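Local structure of transcription factor tau subunit sfc1 (4BJI) at residues Ile145-Ile150 and Leu181-Lys185. The protein helps bind boxA promoter DNA of tRNA genes, probably through this DNA-binding domain, as part of the tauA domain of TFIIIC, which assembles the RNA polymerase III initiation complex. Sequence-based numbering, arbitrary orientation. Where two conformers were deposited one is given.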
loop_
_atom_site.group_PDB
_atom_site.type_symbol
_atom_site.label_atom_id
_atom_site.label_comp_id
_atom_site.label_asym_id
_atom_site.label_seq_id
_atom_site.Cartn_x
_atom_site.Cartn_y
_atom_site.Cartn_z
ATOM N N ILE A 145 2.927 -8.641 1.585
ATOM C CA ILE A 145 2.715 -9.482 2.763
ATOM C C ILE A 145 3.235 -10.880 2.438
ATOM O O ILE A 145 2.621 -11.640 1.660
ATOM C CB ILE A 145 1.236 -9.535 3.160
ATOM C CG1 ILE A 145 0.725 -8.150 3.478
ATOM C CG2 ILE A 145 1.083 -10.502 4.355
ATOM C CD1 ILE A 145 -0.747 -8.146 3.710
ATOM N N VAL A 146 4.382 -11.228 3.012
ATOM C CA VAL A 146 4.977 -12.537 2.733
ATOM C C VAL A 146 4.752 -13.522 3.881
ATOM O O VAL A 146 4.980 -14.748 3.747
ATOM C CB VAL A 146 6.504 -12.456 2.442
ATOM C CG1 VAL A 146 6.747 -11.561 1.216
ATOM C CG2 VAL A 146 7.300 -11.986 3.651
ATOM N N ASP A 147 4.308 -13.026 5.031
ATOM C CA ASP A 147 4.034 -13.873 6.201
ATOM C C ASP A 147 3.195 -15.070 5.759
ATOM O O ASP A 147 2.095 -14.871 5.230
ATOM C CB ASP A 147 3.275 -13.054 7.229
ATOM C CG ASP A 147 2.976 -13.795 8.517
ATOM O OD1 ASP A 147 2.766 -15.020 8.458
ATOM O OD2 ASP A 147 2.915 -13.148 9.570
ATOM N N PRO A 148 3.701 -16.306 5.909
ATOM C CA PRO A 148 3.040 -17.474 5.329
ATOM C C PRO A 148 1.763 -17.889 6.046
ATOM O O PRO A 148 1.031 -18.764 5.518
ATOM C CB PRO A 148 4.153 -18.558 5.384
ATOM C CG PRO A 148 5.002 -18.161 6.499
ATOM C CD PRO A 148 5.024 -16.642 6.469
ATOM N N THR A 149 1.493 -17.313 7.204
ATOM C CA THR A 149 0.242 -17.565 7.897
ATOM C C THR A 149 -0.836 -16.566 7.482
ATOM O O THR A 149 -2.021 -16.836 7.632
ATOM C CB THR A 149 0.420 -17.527 9.423
ATOM O OG1 THR A 149 0.701 -16.185 9.872
ATOM C CG2 THR A 149 1.508 -18.441 9.823
ATOM N N ILE A 150 -0.458 -15.408 6.957
ATOM C CA ILE A 150 -1.430 -14.377 6.574
ATOM C C ILE A 150 -1.667 -14.351 5.063
ATOM O O ILE A 150 -2.800 -14.202 4.584
ATOM C CB ILE A 150 -0.976 -12.996 7.066
ATOM C CG1 ILE A 150 -0.870 -13.058 8.599
ATOM C CG2 ILE A 150 -1.948 -11.938 6.593
ATOM C CD1 ILE A 150 -0.384 -11.760 9.306
ATOM N N LEU A 181 -5.093 -9.921 12.529
ATOM C CA LEU A 181 -3.876 -10.734 12.639
ATOM C C LEU A 181 -2.640 -9.875 12.513
ATOM O O LEU A 181 -1.698 -9.995 13.301
ATOM C CB LEU A 181 -3.844 -11.770 11.546
ATOM C CG LEU A 181 -4.839 -12.877 11.772
ATOM C CD1 LEU A 181 -4.940 -13.678 10.502
ATOM C CD2 LEU A 181 -4.370 -13.707 12.960
HETATM N N MSE A 182 -2.607 -9.020 11.494
HETATM C CA MSE A 182 -1.472 -8.120 11.277
HETATM C C MSE A 182 -1.281 -7.185 12.477
HETATM O O MSE A 182 -0.146 -6.961 12.937
HETATM C CB MSE A 182 -1.673 -7.324 9.984
HETATM C CG MSE A 182 -1.643 -8.238 8.745
HETATM SE SE MSE A 182 -2.058 -7.327 7.111
HETATM C CE MSE A 182 -0.461 -6.286 6.993
ATOM N N ARG A 183 -2.372 -6.606 12.974
ATOM C CA ARG A 183 -2.280 -5.655 14.082
ATOM C C ARG A 183 -1.688 -6.344 15.306
ATOM O O ARG A 183 -0.790 -5.824 15.963
ATOM C CB ARG A 183 -3.651 -5.092 14.415
ATOM C CG ARG A 183 -3.588 -4.016 15.489
ATOM C CD ARG A 183 -4.993 -3.615 15.865
ATOM N NE ARG A 183 -5.660 -4.771 16.449
ATOM C CZ ARG A 183 -6.947 -5.072 16.302
ATOM N NH1 ARG A 183 -7.751 -4.297 15.583
ATOM N NH2 ARG A 183 -7.430 -6.161 16.883
ATOM N N GLU A 184 -2.182 -7.532 15.607
ATOM C CA GLU A 184 -1.681 -8.276 16.769
ATOM C C GLU A 184 -0.195 -8.557 16.625
ATOM O O GLU A 184 0.581 -8.360 17.569
ATOM C CB GLU A 184 -2.415 -9.597 16.921
ATOM C CG GLU A 184 -2.035 -10.323 18.217
ATOM C CD GLU A 184 -2.558 -9.595 19.452
ATOM O OE1 GLU A 184 -3.684 -9.021 19.398
ATOM O OE2 GLU A 184 -1.811 -9.514 20.441
ATOM N N LYS A 185 0.236 -8.996 15.446
ATOM C CA LYS A 185 1.665 -9.274 15.255
ATOM C C LYS A 185 2.462 -7.974 15.403
ATOM O O LYS A 185 3.515 -7.949 16.080
ATOM C CB LYS A 185 1.913 -9.971 13.927
ATOM C CG LYS A 185 1.381 -11.384 13.856
ATOM C CD LYS A 185 2.072 -12.205 12.793
ATOM C CE LYS A 185 1.533 -13.632 12.753
ATOM N NZ LYS A 185 2.354 -14.474 11.925
#
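Start on helix 172-189 at L181: L181 CA is 7.5 Å from I150 CA, the shortest CA-CA distance between the two segments. I150 CD1 packs on L181 CB at 4.1 Å, while the leucine also meets V200, I203 and L204 of helix 197-205, so it sits between the loop and that last helix. One residue on, selenomethionine M182 leaves the helix sideways but bends its end inward: CG lies 3.8 Å from I150 CD1 and SE 3.7 Å from I145 CD1, a buried apolar patch joined by F112 and F128. The loop 145-150, between strand 139-141 and helix 151-155, contains an Asx turn, in which D147 OD1 accepts from T149 N (2.9 Å); the same OD1 also accepts from T149 OG1 (2.8 Å). That leaves OD2 for K185, one turn beyond L181. The lysine stretches out, its CD passing I150 CD1 at 4.3 Å, and NZ makes a salt bridge to D147 OD2 at 2.8 Å and a hydrogen bond to T149 OG1 at 3.1 Å.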